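PDB 6RXD: histidine acid phosphatase, which probably removes phosphate groups from phytate and other inositol polyphosphates, and from 2,3-bisphosphoglycerate, as a phytase of the histidine acid phosphatase family. Local coordinates for residues Met62-Lys73 / Ser246-Leu257; Asp307-Ala315 / Thr327-Gln335. All blocks are in the same frame, centred on the assembly; numbering follows the deposited sequence.

Interaction 1: residues Met62-Lys73 / Ser246-Leu257. With ZN (zinc ion), chain C.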
loop_
_atom_site.group_PDB
_atom_site.type_symbol
_atom_site.label_atom_id
_atom_site.label_comp_id
_atom_site.label_asym_id
_atom_site.label_seq_id
_atom_site.Cartn_x
_atom_site.Cartn_y
_atom_site.Cartn_z
ATOM N N MET A 62 -15.336 23.206 -10.995
ATOM C CA MET A 62 -15.159 23.294 -12.443
ATOM C C MET A 62 -16.496 23.049 -13.143
ATOM O O MET A 62 -16.849 23.744 -14.111
ATOM C CB MET A 62 -14.110 22.266 -12.897
ATOM C CG MET A 62 -13.815 22.263 -14.386
ATOM S SD MET A 62 -12.497 21.075 -14.732
ATOM C CE MET A 62 -12.236 21.383 -16.476
ATOM N N ALA A 63 -17.255 22.088 -12.625
ATOM C CA ALA A 63 -18.539 21.730 -13.206
ATOM C C ALA A 63 -19.516 22.885 -13.109
ATOM O O ALA A 63 -20.290 23.132 -14.043
ATOM C CB ALA A 63 -19.109 20.489 -12.509
ATOM N N GLU A 64 -19.482 23.602 -11.985
ATOM C CA GLU A 64 -20.398 24.722 -11.801
ATOM C C GLU A 64 -20.107 25.830 -12.819
ATOM O O GLU A 64 -21.027 26.447 -13.373
ATOM C CB GLU A 64 -20.326 25.232 -10.353
ATOM C CG GLU A 64 -20.905 24.249 -9.348
ATOM C CD GLU A 64 -20.419 24.467 -7.928
ATOM O OE1 GLU A 64 -19.498 25.285 -7.715
ATOM O OE2 GLU A 64 -20.955 23.810 -7.012
ATOM N N THR A 65 -18.826 26.070 -13.084
ATOM C CA THR A 65 -18.439 27.060 -14.086
ATOM C C THR A 65 -18.836 26.609 -15.497
ATOM O O THR A 65 -19.368 27.392 -16.294
ATOM C CB THR A 65 -16.931 27.335 -14.005
ATOM O OG1 THR A 65 -16.636 27.918 -12.731
ATOM C CG2 THR A 65 -16.500 28.302 -15.106
ATOM N N ALA A 66 -18.592 25.340 -15.808
ATOM C CA ALA A 66 -19.021 24.791 -17.095
ATOM C C ALA A 66 -20.533 24.911 -17.299
ATOM O O ALA A 66 -21.000 25.211 -18.398
ATOM C CB ALA A 66 -18.573 23.338 -17.230
ATOM N N ALA A 67 -21.303 24.666 -16.245
ATOM C CA ALA A 67 -22.757 24.784 -16.346
ATOM C C ALA A 67 -23.167 26.223 -16.629
ATOM O O ALA A 67 -24.065 26.478 -17.438
ATOM C CB ALA A 67 -23.438 24.270 -15.064
ATOM N N ARG A 68 -22.516 27.160 -15.952
ATOM C CA ARG A 68 -22.803 28.580 -16.144
ATOM C C ARG A 68 -22.437 29.048 -17.550
ATOM O O ARG A 68 -23.152 29.857 -18.150
ATOM C CB ARG A 68 -22.027 29.410 -15.112
ATOM C CG ARG A 68 -22.269 30.919 -15.193
ATOM C CD ARG A 68 -21.158 31.712 -14.494
ATOM N NE ARG A 68 -19.859 31.563 -15.156
ATOM C CZ ARG A 68 -18.750 32.208 -14.800
ATOM N NH1 ARG A 68 -18.772 33.062 -13.786
ATOM N NH2 ARG A 68 -17.618 32.008 -15.465
ATOM N N ASP A 69 -21.312 28.560 -18.062
ATOM C CA ASP A 69 -20.756 29.067 -19.315
ATOM C C ASP A 69 -21.035 28.195 -20.546
ATOM O O ASP A 69 -20.497 28.452 -21.622
ATOM C CB ASP A 69 -19.247 29.278 -19.179
ATOM C CG ASP A 69 -18.894 30.405 -18.229
ATOM O OD1 ASP A 69 -19.810 31.153 -17.819
ATOM O OD2 ASP A 69 -17.694 30.540 -17.901
ATOM N N GLY A 70 -21.879 27.183 -20.396
ATOM C CA GLY A 70 -22.208 26.309 -21.514
ATOM C C GLY A 70 -21.006 25.505 -21.979
ATOM O O GLY A 70 -20.803 25.293 -23.185
ATOM N N GLY A 71 -20.219 25.035 -21.018
ATOM C CA GLY A 71 -18.987 24.322 -21.318
ATOM C C GLY A 71 -19.059 22.805 -21.348
ATOM O O GLY A 71 -18.043 22.150 -21.572
ATOM N N PHE A 72 -20.233 22.228 -21.105
ATOM C CA PHE A 72 -20.383 20.787 -21.260
ATOM C C PHE A 72 -20.774 20.457 -22.694
ATOM O O PHE A 72 -21.411 21.267 -23.380
ATOM C CB PHE A 72 -21.450 20.234 -20.306
ATOM C CG PHE A 72 -20.989 20.122 -18.882
ATOM C CD1 PHE A 72 -20.101 19.121 -18.504
ATOM C CD2 PHE A 72 -21.410 21.035 -17.924
ATOM C CE1 PHE A 72 -19.666 19.014 -17.188
ATOM C CE2 PHE A 72 -20.979 20.933 -16.610
ATOM C CZ PHE A 72 -20.109 19.921 -16.238
ATOM N N LYS A 73 -20.401 19.266 -23.147
ATOM C CA LYS A 73 -20.732 18.856 -24.514
ATOM C C LYS A 73 -22.224 18.621 -24.746
ATOM O O LYS A 73 -22.720 18.784 -25.867
ATOM C CB LYS A 73 -19.915 17.628 -24.930
ATOM C CG LYS A 73 -18.467 17.964 -25.242
ATOM C CD LYS A 73 -17.868 16.986 -26.250
ATOM C CE LYS A 73 -16.665 17.589 -26.971
ATOM N NZ LYS A 73 -15.801 16.519 -27.554
ATOM N N SER A 246 -12.051 15.963 -23.059
ATOM C CA SER A 246 -12.870 16.337 -24.214
ATOM C C SER A 246 -14.128 15.478 -24.349
ATOM O O SER A 246 -15.008 15.800 -25.135
ATOM C CB SER A 246 -12.057 16.309 -25.510
ATOM O OG SER A 246 -11.660 14.991 -25.822
ATOM N N GLN A 247 -14.213 14.398 -23.565
ATOM C CA GLN A 247 -15.421 13.575 -23.492
ATOM C C GLN A 247 -16.530 14.323 -22.794
ATOM O O GLN A 247 -17.709 13.996 -22.940
ATOM C CB GLN A 247 -15.173 12.342 -22.626
ATOM C CG GLN A 247 -14.153 11.384 -23.128
ATOM C CD GLN A 247 -14.022 10.208 -22.193
ATOM O OE1 GLN A 247 -14.723 9.205 -22.340
ATOM N NE2 GLN A 247 -13.146 10.335 -21.208
ATOM N N ILE A 248 -16.139 15.298 -21.983
ATOM C CA ILE A 248 -17.068 15.964 -21.084
ATOM C C ILE A 248 -17.235 17.432 -21.453
ATOM O O ILE A 248 -18.352 17.953 -21.496
ATOM C CB ILE A 248 -16.548 15.862 -19.634
ATOM C CG1 ILE A 248 -16.482 14.395 -19.204
ATOM C CG2 ILE A 248 -17.423 16.667 -18.678
ATOM C CD1 ILE A 248 -15.368 14.111 -18.180
ATOM N N PHE A 249 -16.121 18.104 -21.730
ATOM C CA PHE A 249 -16.132 19.552 -21.889
ATOM C C PHE A 249 -15.873 19.949 -23.329
ATOM O O PHE A 249 -15.180 19.236 -24.063
ATOM C CB PHE A 249 -15.053 20.197 -21.010
ATOM C CG PHE A 249 -15.223 19.928 -19.538
ATOM C CD1 PHE A 249 -16.123 20.673 -18.782
ATOM C CD2 PHE A 249 -14.482 18.929 -18.912
ATOM C CE1 PHE A 249 -16.284 20.419 -17.422
ATOM C CE2 PHE A 249 -14.631 18.668 -17.548
ATOM C CZ PHE A 249 -15.529 19.417 -16.802
ATOM N N THR A 250 -16.407 21.103 -23.730
ATOM C CA THR A 250 -16.207 21.584 -25.100
ATOM C C THR A 250 -14.784 22.050 -25.349
ATOM O O THR A 250 -14.062 22.403 -24.420
ATOM C CB THR A 250 -17.139 22.763 -25.448
ATOM O OG1 THR A 250 -16.786 23.910 -24.656
ATOM C CG2 THR A 250 -18.591 22.391 -25.207
ATOM N N GLU A 251 -14.395 22.070 -26.619
ATOM C CA GLU A 251 -13.082 22.571 -27.010
ATOM C C GLU A 251 -12.885 23.999 -26.558
ATOM O O GLU A 251 -11.824 24.373 -26.057
ATOM C CB GLU A 251 -12.943 22.511 -28.530
ATOM C CG GLU A 251 -12.903 21.115 -29.095
ATOM C CD GLU A 251 -11.698 20.328 -28.636
ATOM O OE1 GLU A 251 -10.670 20.925 -28.228
ATOM O OE2 GLU A 251 -11.795 19.094 -28.696
ATOM N N GLU A 252 -13.926 24.800 -26.741
ATOM C CA GLU A 252 -13.897 26.201 -26.352
ATOM C C GLU A 252 -13.676 26.371 -24.845
ATOM O O GLU A 252 -12.898 27.216 -24.409
ATOM C CB GLU A 252 -15.201 26.869 -26.798
ATOM C CG GLU A 252 -15.372 28.309 -26.387
ATOM C CD GLU A 252 -16.717 28.857 -26.823
ATOM O OE1 GLU A 252 -17.753 28.295 -26.403
ATOM O OE2 GLU A 252 -16.739 29.836 -27.599
ATOM N N PHE A 253 -14.345 25.552 -24.044
ATOM C CA PHE A 253 -14.162 25.620 -22.598
ATOM C C PHE A 253 -12.733 25.225 -22.214
ATOM O O PHE A 253 -12.069 25.911 -21.434
ATOM C CB PHE A 253 -15.179 24.700 -21.922
ATOM C CG PHE A 253 -15.208 24.812 -20.421
ATOM C CD1 PHE A 253 -14.501 23.919 -19.634
ATOM C CD2 PHE A 253 -15.962 25.799 -19.799
ATOM C CE1 PHE A 253 -14.538 24.011 -18.239
ATOM C CE2 PHE A 253 -16.002 25.901 -18.419
ATOM C CZ PHE A 253 -15.292 24.998 -17.639
ATOM N N LEU A 254 -12.251 24.130 -22.783
ATOM C CA LEU A 254 -10.927 23.627 -22.433
ATOM C C LEU A 254 -9.834 24.550 -22.948
ATOM O O LEU A 254 -8.768 24.629 -22.362
ATOM C CB LEU A 254 -10.735 22.222 -22.994
ATOM C CG LEU A 254 -11.635 21.172 -22.345
ATOM C CD1 LEU A 254 -11.540 19.841 -23.083
ATOM C CD2 LEU A 254 -11.294 21.007 -20.866
ATOM N N ALA A 255 -10.097 25.245 -24.050
ATOM C CA ALA A 255 -9.117 26.193 -24.568
ATOM C C ALA A 255 -8.931 27.369 -23.612
ATOM O O ALA A 255 -7.823 27.876 -23.455
ATOM C CB ALA A 255 -9.505 26.674 -25.958
ATOM N N LYS A 256 -10.017 27.811 -22.981
ATOM C CA LYS A 256 -9.912 28.857 -21.967
ATOM C C LYS A 256 -9.145 28.396 -20.735
ATOM O O LYS A 256 -8.458 29.187 -20.092
ATOM C CB LYS A 256 -11.289 29.389 -21.567
ATOM C CG LYS A 256 -12.011 30.128 -22.689
ATOM C CD LYS A 256 -13.253 30.833 -22.173
ATOM C CE LYS A 256 -14.160 31.261 -23.321
ATOM N NZ LYS A 256 -15.345 32.029 -22.841
ATOM N N LEU A 257 -9.276 27.117 -20.394
ATOM C CA LEU A 257 -8.512 26.564 -19.285
ATOM C C LEU A 257 -7.022 26.555 -19.636
ATOM O O LEU A 257 -6.195 27.005 -18.849
ATOM C CB LEU A 257 -8.992 25.152 -18.941
ATOM C CG LEU A 257 -8.182 24.436 -17.853
ATOM C CD1 LEU A 257 -8.139 25.260 -16.582
ATOM C CD2 LEU A 257 -8.751 23.054 -17.575
HETATM ZN ZN ZN C . -9.854 18.060 -28.539
HETATM O O HOH W 1 -18.521 25.966 -24.845
HETATM O O HOH W 2 -13.779 17.607 -29.061
#

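Interaction 2: residues Asp307-Ala315 / Thr327-Gln335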
loop_
_atom_site.group_PDB
_atom_site.type_symbol
_atom_site.label_atom_id
_atom_site.label_comp_id
_atom_site.label_asym_id
_atom_site.label_seq_id
_atom_site.Cartn_x
_atom_site.Cartn_y
_atom_site.Cartn_z
ATOM N N ASP A 307 -7.022 14.921 -11.560
ATOM C CA ASP A 307 -8.032 14.875 -10.502
ATOM C C ASP A 307 -9.133 13.871 -10.842
ATOM O O ASP A 307 -9.571 13.109 -9.969
ATOM C CB ASP A 307 -8.629 16.261 -10.230
ATOM C CG ASP A 307 -7.637 17.200 -9.585
ATOM O OD1 ASP A 307 -6.509 16.760 -9.301
ATOM O OD2 ASP A 307 -7.988 18.375 -9.359
ATOM N N LEU A 308 -9.550 13.847 -12.105
ATOM C CA LEU A 308 -10.585 12.913 -12.549
ATOM C C LEU A 308 -10.063 11.479 -12.459
ATOM O O LEU A 308 -10.785 10.572 -12.031
ATOM C CB LEU A 308 -11.046 13.231 -13.986
ATOM C CG LEU A 308 -12.237 12.418 -14.515
ATOM C CD1 LEU A 308 -13.408 12.582 -13.559
ATOM C CD2 LEU A 308 -12.616 12.909 -15.903
ATOM N N TYR A 309 -8.807 11.278 -12.852
ATOM C CA TYR A 309 -8.184 9.966 -12.713
ATOM C C TYR A 309 -8.122 9.550 -11.247
ATOM O O TYR A 309 -8.371 8.391 -10.916
ATOM C CB TYR A 309 -6.787 9.954 -13.339
ATOM C CG TYR A 309 -6.044 8.657 -13.098
ATOM C CD1 TYR A 309 -6.395 7.497 -13.777
ATOM C CD2 TYR A 309 -4.997 8.596 -12.195
ATOM C CE1 TYR A 309 -5.709 6.301 -13.543
ATOM C CE2 TYR A 309 -4.320 7.420 -11.967
ATOM C CZ TYR A 309 -4.681 6.282 -12.640
ATOM O OH TYR A 309 -3.993 5.117 -12.389
ATOM N N ASN A 310 -7.799 10.484 -10.354
ATOM C CA ASN A 310 -7.776 10.143 -8.930
ATOM C C ASN A 310 -9.148 9.712 -8.409
ATOM O O ASN A 310 -9.245 8.865 -7.515
ATOM C CB ASN A 310 -7.205 11.290 -8.084
ATOM C CG ASN A 310 -5.687 11.198 -7.946
ATOM O OD1 ASN A 310 -5.177 10.423 -7.135
ATOM N ND2 ASN A 310 -4.971 11.962 -8.749
ATOM N N LEU A 311 -10.211 10.286 -8.961
ATOM C CA LEU A 311 -11.550 9.863 -8.541
ATOM C C LEU A 311 -11.864 8.479 -9.085
ATOM O O LEU A 311 -12.467 7.661 -8.394
ATOM C CB LEU A 311 -12.618 10.882 -8.969
ATOM C CG LEU A 311 -12.523 12.262 -8.307
ATOM C CD1 LEU A 311 -13.729 13.094 -8.733
ATOM C CD2 LEU A 311 -12.462 12.155 -6.787
ATOM N N TYR A 312 -11.441 8.212 -10.315
ATOM C CA TYR A 312 -11.617 6.895 -10.931
ATOM C C TYR A 312 -10.953 5.790 -10.114
ATOM O O TYR A 312 -11.550 4.718 -9.880
ATOM C CB TYR A 312 -11.062 6.941 -12.358
ATOM C CG TYR A 312 -10.765 5.615 -13.017
ATOM C CD1 TYR A 312 -11.789 4.766 -13.424
ATOM C CD2 TYR A 312 -9.458 5.244 -13.279
ATOM C CE1 TYR A 312 -11.509 3.563 -14.048
ATOM C CE2 TYR A 312 -9.164 4.045 -13.905
ATOM C CZ TYR A 312 -10.198 3.209 -14.288
ATOM O OH TYR A 312 -9.923 2.010 -14.915
ATOM N N ILE A 313 -9.727 6.029 -9.667
ATOM C CA ILE A 313 -9.050 4.973 -8.937
ATOM C C ILE A 313 -9.577 4.817 -7.511
ATOM O O ILE A 313 -9.661 3.699 -6.998
ATOM C CB ILE A 313 -7.520 5.111 -8.993
ATOM C CG1 ILE A 313 -7.058 6.346 -8.220
ATOM C CG2 ILE A 313 -7.055 5.150 -10.448
ATOM C CD1 ILE A 313 -5.534 6.588 -8.307
ATOM N N ILE A 314 -9.949 5.922 -6.869
ATOM C CA ILE A 314 -10.527 5.817 -5.526
ATOM C C ILE A 314 -11.926 5.188 -5.591
ATOM O O ILE A 314 -12.338 4.482 -4.678
ATOM C CB ILE A 314 -10.533 7.175 -4.797
ATOM C CG1 ILE A 314 -9.102 7.603 -4.464
ATOM C CG2 ILE A 314 -11.294 7.104 -3.482
ATOM C CD1 ILE A 314 -8.424 6.739 -3.395
ATOM N N ALA A 315 -12.648 5.443 -6.678
ATOM C CA ALA A 315 -13.972 4.847 -6.879
ATOM C C ALA A 315 -13.889 3.331 -6.833
ATOM O O ALA A 315 -14.782 2.677 -6.296
ATOM C CB ALA A 315 -14.566 5.290 -8.192
ATOM N N THR A 327 -24.551 6.386 -5.972
ATOM C CA THR A 327 -23.771 5.681 -6.977
ATOM C C THR A 327 -22.886 6.641 -7.769
ATOM O O THR A 327 -23.127 7.849 -7.816
ATOM C CB THR A 327 -24.654 4.878 -7.943
ATOM O OG1 THR A 327 -25.482 5.776 -8.691
ATOM C CG2 THR A 327 -25.533 3.901 -7.172
ATOM N N PHE A 328 -21.843 6.090 -8.372
ATOM C CA PHE A 328 -20.963 6.867 -9.233
ATOM C C PHE A 328 -20.387 5.911 -10.271
ATOM O O PHE A 328 -20.276 4.709 -10.022
ATOM C CB PHE A 328 -19.862 7.591 -8.428
ATOM C CG PHE A 328 -19.351 6.805 -7.237
ATOM C CD1 PHE A 328 -18.223 5.997 -7.346
ATOM C CD2 PHE A 328 -20.006 6.879 -6.006
ATOM C CE1 PHE A 328 -17.766 5.261 -6.250
ATOM C CE2 PHE A 328 -19.553 6.160 -4.906
ATOM C CZ PHE A 328 -18.434 5.347 -5.023
ATOM N N ALA A 329 -20.036 6.441 -11.440
ATOM C CA ALA A 329 -19.593 5.604 -12.544
ATOM C C ALA A 329 -18.454 6.270 -13.308
ATOM O O ALA A 329 -18.576 6.583 -14.498
ATOM C CB ALA A 329 -20.766 5.300 -13.478
ATOM N N PHE A 330 -17.341 6.495 -12.616
ATOM C CA PHE A 330 -16.191 7.150 -13.233
ATOM C C PHE A 330 -15.509 6.266 -14.267
ATOM O O PHE A 330 -14.813 6.770 -15.165
ATOM C CB PHE A 330 -15.199 7.616 -12.166
ATOM C CG PHE A 330 -15.703 8.768 -11.343
ATOM C CD1 PHE A 330 -15.673 10.060 -11.849
ATOM C CD2 PHE A 330 -16.216 8.565 -10.068
ATOM C CE1 PHE A 330 -16.147 11.134 -11.108
ATOM C CE2 PHE A 330 -16.689 9.640 -9.315
ATOM C CZ PHE A 330 -16.663 10.922 -9.837
ATOM N N ASP A 331 -15.726 4.955 -14.172
ATOM C CA ASP A 331 -15.133 4.055 -15.151
ATOM C C ASP A 331 -15.618 4.332 -16.574
ATOM O O ASP A 331 -14.919 4.009 -17.531
ATOM C CB ASP A 331 -15.332 2.583 -14.766
ATOM C CG ASP A 331 -16.777 2.221 -14.557
ATOM O OD1 ASP A 331 -17.557 3.096 -14.125
ATOM O OD2 ASP A 331 -17.129 1.050 -14.817
ATOM N N GLN A 332 -16.785 4.966 -16.716
ATOM C CA GLN A 332 -17.309 5.267 -18.043
ATOM C C GLN A 332 -16.436 6.242 -18.828
ATOM O O GLN A 332 -16.549 6.313 -20.053
ATOM C CB GLN A 332 -18.703 5.866 -17.952
ATOM C CG GLN A 332 -18.663 7.315 -17.524
ATOM C CD GLN A 332 -20.031 7.900 -17.376
ATOM O OE1 GLN A 332 -20.616 8.375 -18.348
ATOM N NE2 GLN A 332 -20.559 7.870 -16.156
ATOM N N TYR A 333 -15.570 6.985 -18.137
ATOM C CA TYR A 333 -14.697 7.944 -18.809
ATOM C C TYR A 333 -13.377 7.313 -19.205
ATOM O O TYR A 333 -12.531 7.969 -19.815
ATOM C CB TYR A 333 -14.401 9.152 -17.906
ATOM C CG TYR A 333 -15.642 9.867 -17.415
ATOM C CD1 TYR A 333 -16.542 10.435 -18.313
ATOM C CD2 TYR A 333 -15.894 10.002 -16.053
ATOM C CE1 TYR A 333 -17.676 11.094 -17.867
ATOM C CE2 TYR A 333 -17.023 10.670 -15.596
ATOM C CZ TYR A 333 -17.909 11.203 -16.508
ATOM O OH TYR A 333 -19.041 11.867 -16.073
ATOM N N PHE A 334 -13.202 6.039 -18.867
ATOM C CA PHE A 334 -11.920 5.378 -19.119
ATOM C C PHE A 334 -12.075 4.076 -19.906
ATOM O O PHE A 334 -11.366 3.101 -19.653
ATOM C CB PHE A 334 -11.195 5.132 -17.795
ATOM C CG PHE A 334 -10.763 6.401 -17.102
ATOM C CD1 PHE A 334 -9.532 6.971 -17.389
ATOM C CD2 PHE A 334 -11.598 7.039 -16.187
ATOM C CE1 PHE A 334 -9.120 8.142 -16.756
ATOM C CE2 PHE A 334 -11.200 8.224 -15.559
ATOM C CZ PHE A 334 -9.954 8.767 -15.845
ATOM N N GLN A 335 -12.991 4.090 -20.868
ATOM C CA GLN A 335 -13.318 2.917 -21.687
ATOM C C GLN A 335 -12.658 3.017 -23.057
ATOM O O GLN A 335 -12.388 4.116 -23.538
ATOM C CB GLN A 335 -14.831 2.811 -21.872
ATOM C CG GLN A 335 -15.613 2.619 -20.580
ATOM C CD GLN A 335 -15.268 1.321 -19.888
ATOM O OE1 GLN A 335 -15.468 0.239 -20.444
ATOM N NE2 GLN A 335 -14.734 1.417 -18.676
#

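Interaction 1: residues Met62-Lys73 / Ser246-Leu257
Met-62 reaches from helix 55-69 to the rings of Phe-249 and Phe-253. With CG anti to the backbone N (chi1 -179°) and the chain extended, its CE methyl lies over one face of the Phe-249 ring, 4.0 Å from the centroid, while SD stands oblique to the same ring in a Met-aromatic contact. CE also meets the edge of Phe-253 and touches Leu-257 CD2. One turn on, Ala-66 CB rests over a face of Phe-253 and against the edge of Phe-249, 3.7 Å from its CE1. Gly-70, with positive phi, departs from helical geometry. Gly-71 CA lies 3.7 Å from Phe-253 CD2, so close that a CB there would clash with the ring. From here the backbones pair in a single beta bridge between Phe-72 and Phe-249: Thr-250 N donates to Gly-71 O and Lys-73 N to Ile-248 O, both at 2.9 Å. Thr-250 meanwhile N-caps helix 251-258, its OG1 accepting from Phe-253 N at 3.0 Å. The Phe-72 ring runs beside Phe-249, nearly parallel but slid apart, and Ile-248 CG2 abuts its edge. At the exposed end, Lys-73 stretches alongside the partner backbone until NZ bonds Ser-246 O at 2.6 Å; a water links NZ to Glu-251 OE2, which binds zinc together with His-242.

Interaction 2: residues Asp307-Ala315 / Thr327-Gln335
Tyr-312 and Phe-334 form an offset stack, ring centroids 4.2 Å apart and planes at 23°, that closes one flank of the contact between helix 301-317 and the loop following it. The CD2 side of the Phe-334 ring overlaps the tyrosine face, near its rim, and CE2 comes 3.5 Å from Tyr-312 CB, while CZ fits against the helix backbone at Tyr-309 CA. The first torsion of Tyr-312 (chi1 162°) puts CG roughly anti to the backbone N, laying the ring out over the loop, where its edge meets Asp-331 CA. A leucine here would probably leave one face of Phe-334 poorly covered and Arg-8 O without the tyrosine hydroxyl that bonds it. The second bump is Phe-330, which drops into a hollow walled by Leu-308, Leu-311 and Ala-315. Leu-311 CB sits almost centrally over the face of the Phe-330 ring, 4.0 Å from the centroid and 7° off the normal; Leu-308 CD1 approaches Phe-330 CD1 at 3.8 Å, and Ala-315 CB lies near CD2. That same alanine methyl abuts the edge of Phe-328, 3.7 Å from CE1. No hydrogen bond crosses this apolar surface; a short 3-10 segment starting at Phe-330 turns Phe-330, Tyr-333 and then Phe-334 toward the helix. Helix 75-95 packs on Leu-311, Phe-330 and Tyr-333, helix 55-69 also touches Leu-311, and helix 339-357 lies against Tyr-309 and Phe-334.

Overall arrangement
Both contacts lie in the helical part of the histidine phosphatase chain, their centres about 18 Å apart, and helix 75-95 packs against both. Interaction 1 is peripheral and partly buried: its aromatic cluster gives way to backbone pairing, a lysine, waters and a zinc ligand toward solvent. Interaction 2 is nearer the middle of the chain, buried, and held across its segments by apolar and ring contacts alone. The two are joined directly. Ile-248 CD1 packs on Leu-308 CD2 and Ile-248 CG1 on Tyr-333 CE1, while Gln-247 NE2 probably donates to Tyr-333 O. Helix 301-317, which carries one side of interaction 2, also meets Met-62 of interaction 1 through Ala-304.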